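Local coordinates for protein peptidyl-prolyl cis-trans isomerase (Hirschia baltica, PDB 5EX2) that probably catalyses the cis-trans isomerisation of peptide bonds that precede proline, as other cyclophilins do, and also binds metal ions, at residues F98-K103 with V145-P150; T108-E113 with T121-G126; E113-S118 with T131-L136. One frame throughout, in Å; residues are numbered along the deposited sequence.

Interaction 1: F98-K103 with V145-P150; sequences FRRDPK and VESWMP
Strands 98-100 and 145-148 run antiparallel at one margin of a five-stranded sheet that is separate from the cyclophilin barrel, and they illustrate how a regular ladder can carry a charged side chain into a buried place. Backbone bonding comes first. Phe-98 and Ser-147 exchange two hydrogen bonds, as do Arg-100 and Val-145; the straightest runs from Arg-100 N to Val-145 O at 2.8 Å, with 170° at the hydrogen. Between them Arg-99 and Glu-146 form a non-hydrogen-bonded pair.

Polar side chains follow on both faces. On the face of Phe-98, Arg-100 and Val-145, Arg-100 leaves the backbone with CG anti to N (chi1 -176°), stays extended, then bends at chi3, which sets its guanidinium beside Ser-147. Arg-100 NE gives a hydrogen bond to Ser-147 OG at 2.9 Å, the hydroxyl lying in the guanidinium plane; Ser-147 OG is also hydrogen-bonded to Thr-131 OG1. The same guanidinium forms a salt bridge with Asp-134 and bonds to Ile-105 O and Thr-131. On the other face Arg-99 folds back through chi2 and chi3, so that its guanidinium lies over Val-145 C. A water accepts from Arg-99 NH1 at 2.8 Å and donates to Glu-146 OE1; the direct salt bridges of these residues go to Asp-142 and Arg-183.

Van der Waals packing fills in the rest. Ser-147 CB sits over one face of the Phe-98 ring, 4.0 Å from its centroid, a CH-pi contact offset toward the rim. Val-145 CG2 lies alongside the Arg-100 guanidinium, 3.6 Å from Arg-100 NH2, and also meets Pro-102 CG.

With partners at NE, NH1 and NH2, the buried guanidinium of Arg-100 has its rotation fixed, and its charge is probably well compensated by Asp-134.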
# COMPACT_ATOMS: atom_id res chain seq x y z
N PHE A 98 -11.68 8.36 1.14
CA PHE A 98 -12.51 8.13 -0.02
C PHE A 98 -13.94 7.88 0.44
O PHE A 98 -14.18 7.50 1.58
CB PHE A 98 -11.98 6.98 -0.89
CG PHE A 98 -11.99 5.62 -0.25
CD1 PHE A 98 -11.06 5.27 0.71
CD2 PHE A 98 -12.90 4.66 -0.68
CE1 PHE A 98 -11.06 4.00 1.26
CE2 PHE A 98 -12.90 3.40 -0.13
CZ PHE A 98 -11.98 3.07 0.84
N ARG A 99 -14.87 8.14 -0.46
CA ARG A 99 -16.30 7.91 -0.23
C ARG A 99 -16.61 6.49 -0.64
O ARG A 99 -16.57 6.17 -1.84
CB ARG A 99 -17.15 8.88 -1.04
CG ARG A 99 -16.84 10.35 -0.81
CD ARG A 99 -17.16 10.75 0.60
NE ARG A 99 -18.57 10.53 0.90
CZ ARG A 99 -19.09 10.64 2.12
NH1 ARG A 99 -18.29 10.98 3.12
NH2 ARG A 99 -20.39 10.40 2.32
N ARG A 100 -16.89 5.64 0.33
CA ARG A 100 -17.11 4.23 0.10
C ARG A 100 -18.59 3.86 0.14
O ARG A 100 -19.30 4.24 1.07
CB ARG A 100 -16.33 3.45 1.14
CG ARG A 100 -16.38 1.95 0.95
CD ARG A 100 -15.59 1.19 2.02
NE ARG A 100 -16.11 1.44 3.36
CZ ARG A 100 -17.06 0.74 3.94
NH1 ARG A 100 -17.61 -0.31 3.33
NH2 ARG A 100 -17.49 1.09 5.14
N ASP A 101 -19.04 3.13 -0.87
CA ASP A 101 -20.39 2.57 -0.90
C ASP A 101 -20.37 1.23 -0.16
O ASP A 101 -19.82 0.26 -0.68
CB ASP A 101 -20.85 2.40 -2.34
CG ASP A 101 -22.25 1.81 -2.46
OD1 ASP A 101 -22.85 1.44 -1.43
OD2 ASP A 101 -22.73 1.68 -3.61
N PRO A 102 -20.96 1.16 1.04
CA PRO A 102 -20.88 -0.07 1.83
C PRO A 102 -21.63 -1.25 1.22
O PRO A 102 -21.50 -2.36 1.73
CB PRO A 102 -21.55 0.31 3.15
CG PRO A 102 -21.68 1.76 3.14
CD PRO A 102 -21.73 2.20 1.74
N LYS A 103 -22.44 -1.00 0.20
CA LYS A 103 -23.18 -2.06 -0.50
C LYS A 103 -22.32 -2.66 -1.61
O LYS A 103 -22.66 -3.71 -2.18
CB LYS A 103 -24.47 -1.53 -1.12
CG LYS A 103 -25.44 -0.86 -0.15
CD LYS A 103 -25.99 -1.83 0.88
CE LYS A 103 -27.16 -1.21 1.64
NZ LYS A 103 -27.30 -1.76 3.01
N VAL A 145 -20.01 6.44 2.76
CA VAL A 145 -19.43 6.81 4.04
C VAL A 145 -17.96 7.08 3.84
O VAL A 145 -17.37 6.62 2.86
CB VAL A 145 -19.60 5.72 5.12
CG1 VAL A 145 -21.04 5.46 5.36
CG2 VAL A 145 -18.84 4.43 4.75
N GLU A 146 -17.38 7.82 4.77
CA GLU A 146 -15.97 8.13 4.71
C GLU A 146 -15.13 6.94 5.16
O GLU A 146 -15.37 6.35 6.22
CB GLU A 146 -15.68 9.36 5.58
CG GLU A 146 -14.27 9.86 5.48
CD GLU A 146 -14.08 11.17 6.16
OE1 GLU A 146 -14.55 12.19 5.62
OE2 GLU A 146 -13.43 11.18 7.22
N SER A 147 -14.14 6.60 4.35
CA SER A 147 -13.20 5.53 4.69
C SER A 147 -11.79 5.95 4.31
O SER A 147 -11.61 6.89 3.56
CB SER A 147 -13.57 4.24 3.99
OG SER A 147 -14.91 3.86 4.29
N TRP A 148 -10.80 5.26 4.85
CA TRP A 148 -9.41 5.56 4.51
C TRP A 148 -8.56 4.32 4.71
O TRP A 148 -8.98 3.37 5.35
CB TRP A 148 -8.89 6.74 5.35
CG TRP A 148 -9.07 6.61 6.84
CD1 TRP A 148 -8.11 6.22 7.74
CD2 TRP A 148 -10.25 6.90 7.61
NE1 TRP A 148 -8.63 6.26 9.01
CE2 TRP A 148 -9.94 6.65 8.96
CE3 TRP A 148 -11.54 7.33 7.29
CZ2 TRP A 148 -10.87 6.82 9.98
CZ3 TRP A 148 -12.47 7.49 8.31
CH2 TRP A 148 -12.12 7.24 9.64
N MET A 149 -7.36 4.31 4.13
CA MET A 149 -6.43 3.23 4.35
C MET A 149 -5.45 3.68 5.41
O MET A 149 -4.58 4.51 5.14
CB MET A 149 -5.70 2.86 3.06
CG MET A 149 -4.63 1.81 3.28
SD MET A 149 -4.19 0.93 1.77
CE MET A 149 -3.46 2.22 0.79
N PRO A 150 -5.59 3.13 6.62
CA PRO A 150 -4.72 3.60 7.71
C PRO A 150 -3.28 3.22 7.49
O PRO A 150 -2.99 2.28 6.76
CB PRO A 150 -5.29 2.89 8.93
CG PRO A 150 -5.91 1.67 8.39
CD PRO A 150 -6.52 2.09 7.08
O HOH W 1 -15.78 12.22 3.20

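Interaction 2: T108-E113 with T121-G126; sequences TVINEE and TGFYNG
This is an edge-strand pairing within a beta hairpin: the short, weakly bonded strand 108-109 lies antiparallel to strand 119-124 and forms one outer border of the five-stranded sheet. A long loop joins the two, and the pairing shows how little ladder such an edge may need when side chains and water continue the contact.

The regular part is confined to Thr-108 and Phe-123, which exchange two backbone hydrogen bonds. Thr-108 N reaches Phe-123 O at 2.9 Å and nearly straight, 168° at the hydrogen. The return bond, from Phe-123 N to Thr-108 O, meets a lone pair of the carbonyl oxygen in its plane. Next to this pair the chains come close: Thr-108 O lies within 3.1 Å of Gly-122 CA, an approach that the lack of a side chain at Gly-122 permits.

Past the ladder, Ile-110 takes over. With CG1 anti to its own carbonyl carbon (chi1 -65°), its longer branch turns back across strand 119-124. Ile-110 CG1 lies 3.9 Å from Phe-123 CE2, and Ile-110 CD1 reaches over to Thr-121 OG1 at 3.8 Å, a contact of methyl with hydroxyl oxygen. That hydroxyl has its polar partner in Asp-252, while the Phe-123 ring makes an edge-to-face stack with Phe-240 of helix 238-247; the hairpin is thereby packed against the C-terminal part of the chain.

Where the strands part, Asn-111 OD1 accepts from Glu-113 N in an Asx turn that starts the loop. In place of a further direct rung stands a single water, which accepts from Ile-110 N at 2.9 Å and donates to Thr-121 O at 2.7 Å.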
# COMPACT_ATOMS: atom_id res chain seq x y z
N THR A 108 -14.17 -6.83 5.18
CA THR A 108 -14.12 -8.00 6.03
C THR A 108 -13.72 -7.53 7.40
O THR A 108 -12.63 -6.97 7.59
CB THR A 108 -13.11 -9.03 5.50
OG1 THR A 108 -13.55 -9.51 4.22
CG2 THR A 108 -12.92 -10.19 6.47
N VAL A 109 -14.61 -7.74 8.35
CA VAL A 109 -14.36 -7.38 9.73
C VAL A 109 -13.44 -8.40 10.38
O VAL A 109 -13.35 -9.55 9.95
CB VAL A 109 -15.67 -7.28 10.52
CG1 VAL A 109 -16.59 -6.28 9.85
CG2 VAL A 109 -16.36 -8.66 10.62
N ILE A 110 -12.78 -7.98 11.45
CA ILE A 110 -11.86 -8.82 12.18
C ILE A 110 -12.59 -9.57 13.29
O ILE A 110 -12.37 -10.76 13.50
CB ILE A 110 -10.72 -7.98 12.75
CG1 ILE A 110 -9.90 -7.38 11.60
CG2 ILE A 110 -9.83 -8.82 13.64
CD1 ILE A 110 -9.09 -6.17 11.98
N ASN A 111 -13.45 -8.85 14.00
CA ASN A 111 -14.27 -9.46 15.02
C ASN A 111 -15.72 -9.41 14.57
O ASN A 111 -16.18 -8.39 14.05
CB ASN A 111 -14.08 -8.75 16.36
CG ASN A 111 -14.48 -9.61 17.53
OD1 ASN A 111 -15.66 -9.91 17.71
ND2 ASN A 111 -13.51 -10.02 18.33
N GLU A 112 -16.43 -10.52 14.76
CA GLU A 112 -17.82 -10.63 14.33
C GLU A 112 -18.80 -10.09 15.36
O GLU A 112 -20.00 -10.02 15.10
CB GLU A 112 -18.17 -12.09 14.03
CG GLU A 112 -17.31 -12.75 12.96
CD GLU A 112 -17.62 -12.24 11.56
OE1 GLU A 112 -18.64 -11.54 11.39
OE2 GLU A 112 -16.85 -12.57 10.63
N GLU A 113 -18.29 -9.70 16.53
CA GLU A 113 -19.15 -9.18 17.59
C GLU A 113 -19.81 -7.87 17.16
O GLU A 113 -19.29 -7.16 16.31
CB GLU A 113 -18.36 -8.97 18.89
CG GLU A 113 -17.47 -7.75 18.88
CD GLU A 113 -16.47 -7.75 20.03
OE1 GLU A 113 -15.55 -6.91 20.01
OE2 GLU A 113 -16.62 -8.58 20.96
N THR A 121 -12.32 -1.04 11.76
CA THR A 121 -11.36 -1.38 10.74
C THR A 121 -11.65 -2.77 10.19
O THR A 121 -12.30 -3.61 10.81
CB THR A 121 -9.92 -1.37 11.27
OG1 THR A 121 -9.75 -2.43 12.22
CG2 THR A 121 -9.54 -0.03 11.90
N GLY A 122 -11.13 -3.01 9.01
CA GLY A 122 -11.28 -4.29 8.37
C GLY A 122 -10.41 -4.29 7.14
O GLY A 122 -9.49 -3.47 7.01
N PHE A 123 -10.68 -5.23 6.25
CA PHE A 123 -9.87 -5.42 5.06
C PHE A 123 -10.72 -5.40 3.81
O PHE A 123 -11.84 -5.92 3.79
CB PHE A 123 -9.12 -6.74 5.11
CG PHE A 123 -8.14 -6.86 6.25
CD1 PHE A 123 -6.83 -6.42 6.12
CD2 PHE A 123 -8.52 -7.45 7.44
CE1 PHE A 123 -5.92 -6.56 7.17
CE2 PHE A 123 -7.62 -7.60 8.50
CZ PHE A 123 -6.32 -7.16 8.35
N TYR A 124 -10.14 -4.86 2.74
CA TYR A 124 -10.72 -4.95 1.42
C TYR A 124 -9.60 -5.19 0.44
O TYR A 124 -8.67 -4.38 0.36
CB TYR A 124 -11.48 -3.69 1.04
CG TYR A 124 -11.90 -3.67 -0.41
CD1 TYR A 124 -12.93 -4.47 -0.87
CD2 TYR A 124 -11.25 -2.87 -1.32
CE1 TYR A 124 -13.30 -4.45 -2.20
CE2 TYR A 124 -11.60 -2.85 -2.66
CZ TYR A 124 -12.63 -3.64 -3.09
OH TYR A 124 -12.99 -3.62 -4.43
N ASN A 125 -9.66 -6.29 -0.30
CA ASN A 125 -8.64 -6.61 -1.29
C ASN A 125 -7.25 -6.60 -0.71
O ASN A 125 -6.28 -6.25 -1.38
CB ASN A 125 -8.74 -5.63 -2.46
CG ASN A 125 -9.70 -6.10 -3.52
OD1 ASN A 125 -10.44 -7.06 -3.31
ND2 ASN A 125 -9.69 -5.44 -4.66
N GLY A 126 -7.14 -7.00 0.55
CA GLY A 126 -5.86 -7.09 1.21
C GLY A 126 -5.35 -5.77 1.75
O GLY A 126 -4.27 -5.73 2.35
O HOH W 2 -13.92 -7.91 1.95
O HOH W 3 -13.40 -5.38 12.57

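Interaction 3: E113-S118 with T131-L136; sequences EDQTKS and TRQDEL. With MG (magnesium ion), chain C.
Two glutamines from different loops meet at one magnesium ion, a compact example of a metal drawing together segments without regular pairing between them. The close part centres on Gln-133. Its chain bends at chi2 (-68°), which turns the amide so that both ends are used: Gln-133 OE1 binds magnesium at 2.4 Å, and Gln-133 NE2 gives a hydrogen bond to Lys-117 O at 2.8 Å, approaching from above the carbonyl plane. That bond and the metal bond together set which way round the amide lies. Gln-115 arrives from across with a chain extended beyond CG and binds through its OE1, also at 2.4 Å. The two amide planes are 60° apart, and Gln-115 OE1 and Gln-133 OE1 stand 3.0 Å from each other, brought so near by the cation they share. Glu-135 turns both carboxylate oxygens to magnesium, OE2 at 2.6 Å and OE1 at 2.7 Å.

Elsewhere the contact is loose and watery. One water accepts from the backbone N of Gln-133 and donates to Ser-118 O at 2.6 Å, filling in where the backbones stay apart. Ser-118 O also lies over one face of the Arg-132 guanidinium, whose NH1 bonds to Gln-119.

Three protein side chains and three waters surround the ion, the carboxylate of Glu-135 being the one charged group among these ligands: a partly hydrated surface metal site, with bonds long for magnesium, whose Glu-135 also binds calcium.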
# COMPACT_ATOMS: atom_id res chain seq x y z
N GLU A 113 -18.29 -9.70 16.53
CA GLU A 113 -19.15 -9.18 17.59
C GLU A 113 -19.81 -7.87 17.16
O GLU A 113 -19.29 -7.16 16.31
CB GLU A 113 -18.36 -8.97 18.89
CG GLU A 113 -17.47 -7.75 18.88
CD GLU A 113 -16.47 -7.75 20.03
OE1 GLU A 113 -15.55 -6.91 20.01
OE2 GLU A 113 -16.62 -8.58 20.96
N ASP A 114 -20.96 -7.58 17.76
CA ASP A 114 -21.69 -6.35 17.47
C ASP A 114 -20.80 -5.13 17.66
O ASP A 114 -20.17 -4.97 18.70
CB ASP A 114 -22.91 -6.19 18.38
CG ASP A 114 -23.93 -7.30 18.22
OD1 ASP A 114 -23.90 -8.02 17.19
OD2 ASP A 114 -24.78 -7.46 19.13
N GLN A 115 -20.77 -4.26 16.65
CA GLN A 115 -19.99 -3.03 16.70
C GLN A 115 -20.63 -2.03 17.65
O GLN A 115 -21.86 -1.95 17.74
CB GLN A 115 -19.88 -2.43 15.32
CG GLN A 115 -19.06 -3.27 14.38
CD GLN A 115 -19.20 -2.88 12.93
OE1 GLN A 115 -20.10 -2.13 12.55
NE2 GLN A 115 -18.30 -3.38 12.10
N THR A 116 -19.80 -1.25 18.35
CA THR A 116 -20.29 -0.21 19.26
C THR A 116 -19.49 1.10 19.15
O THR A 116 -19.70 1.99 19.96
CB THR A 116 -20.24 -0.65 20.74
OG1 THR A 116 -18.90 -0.97 21.11
CG2 THR A 116 -21.14 -1.84 20.98
N LYS A 117 -18.58 1.22 18.20
CA LYS A 117 -17.75 2.43 18.10
C LYS A 117 -18.12 3.28 16.89
O LYS A 117 -18.88 2.85 16.02
CB LYS A 117 -16.26 2.07 18.08
CG LYS A 117 -15.74 1.49 19.40
CD LYS A 117 -14.22 1.32 19.38
CE LYS A 117 -13.70 0.63 20.64
NZ LYS A 117 -13.83 1.49 21.86
N SER A 118 -17.56 4.49 16.84
CA SER A 118 -17.85 5.40 15.75
C SER A 118 -17.15 4.97 14.49
O SER A 118 -17.53 5.37 13.39
CB SER A 118 -17.43 6.82 16.10
OG SER A 118 -18.24 7.33 17.15
N THR A 131 -13.09 3.01 8.76
CA THR A 131 -14.29 3.60 8.21
C THR A 131 -15.20 4.15 9.27
O THR A 131 -15.24 3.64 10.38
CB THR A 131 -15.05 2.56 7.38
OG1 THR A 131 -16.13 3.17 6.67
CG2 THR A 131 -15.56 1.39 8.23
N ARG A 132 -15.93 5.19 8.89
CA ARG A 132 -17.12 5.59 9.62
C ARG A 132 -18.17 4.50 9.42
O ARG A 132 -18.06 3.66 8.53
CB ARG A 132 -17.60 6.96 9.15
CG ARG A 132 -16.54 8.04 9.23
CD ARG A 132 -16.09 8.30 10.65
NE ARG A 132 -17.12 8.97 11.42
CZ ARG A 132 -16.99 9.34 12.69
NH1 ARG A 132 -15.84 9.13 13.34
NH2 ARG A 132 -17.98 9.96 13.30
N GLN A 133 -19.18 4.48 10.27
CA GLN A 133 -20.12 3.37 10.27
C GLN A 133 -20.96 3.30 9.01
O GLN A 133 -21.47 4.31 8.53
CB GLN A 133 -21.01 3.46 11.51
CG GLN A 133 -20.29 3.04 12.75
CD GLN A 133 -19.95 1.57 12.79
OE1 GLN A 133 -20.42 0.78 11.95
NE2 GLN A 133 -19.15 1.18 13.76
N ASP A 134 -21.16 2.09 8.51
CA ASP A 134 -21.88 1.86 7.27
C ASP A 134 -23.32 2.36 7.33
O ASP A 134 -23.88 2.75 6.31
CB ASP A 134 -21.86 0.37 6.93
CG ASP A 134 -20.46 -0.19 6.94
OD1 ASP A 134 -19.79 -0.14 5.89
OD2 ASP A 134 -20.02 -0.67 8.00
N GLU A 135 -23.90 2.37 8.52
CA GLU A 135 -25.27 2.82 8.70
C GLU A 135 -25.46 4.28 8.26
O GLU A 135 -26.57 4.71 7.96
CB GLU A 135 -25.72 2.64 10.16
CG GLU A 135 -25.86 1.17 10.62
CD GLU A 135 -24.54 0.48 10.96
OE1 GLU A 135 -23.50 1.15 11.07
OE2 GLU A 135 -24.52 -0.77 11.10
N LEU A 136 -24.39 5.06 8.23
CA LEU A 136 -24.52 6.45 7.80
C LEU A 136 -24.92 6.55 6.34
O LEU A 136 -25.49 7.54 5.91
CB LEU A 136 -23.22 7.21 8.04
CG LEU A 136 -22.72 7.22 9.49
CD1 LEU A 136 -21.47 8.06 9.58
CD2 LEU A 136 -23.77 7.69 10.47
MG MG C . -22.06 -0.94 11.85
O HOH W 4 -19.52 6.60 12.20
O HOH W 5 -22.60 -0.21 14.00
O HOH W 6 -23.01 -2.95 12.40
O HOH W 7 -21.37 -1.67 9.61

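In the fold
All three contacts belong to one five-stranded antiparallel sheet, beside the eight-stranded barrel and within the cyclophilin-type part of the chain. Interaction 1 forms one outer edge, strand 98-100 on 145-148, and interaction 2 the other, strand 108-109 on 119-124; their centres are 13 Å apart. Interaction 3, centred about 12 Å from each, gathers the loop before strand 119-124 and the residues that follow strand 127-132 around magnesium. Along the chain, interactions 2 and 3 alternate and share Glu-113, both nested within the loop closed by interaction 1. Asp-134, between the metal ligands Gln-133 and Glu-135 in sequence, bridges to Arg-100 and so joins the metal's neighbourhood to the sheet edge.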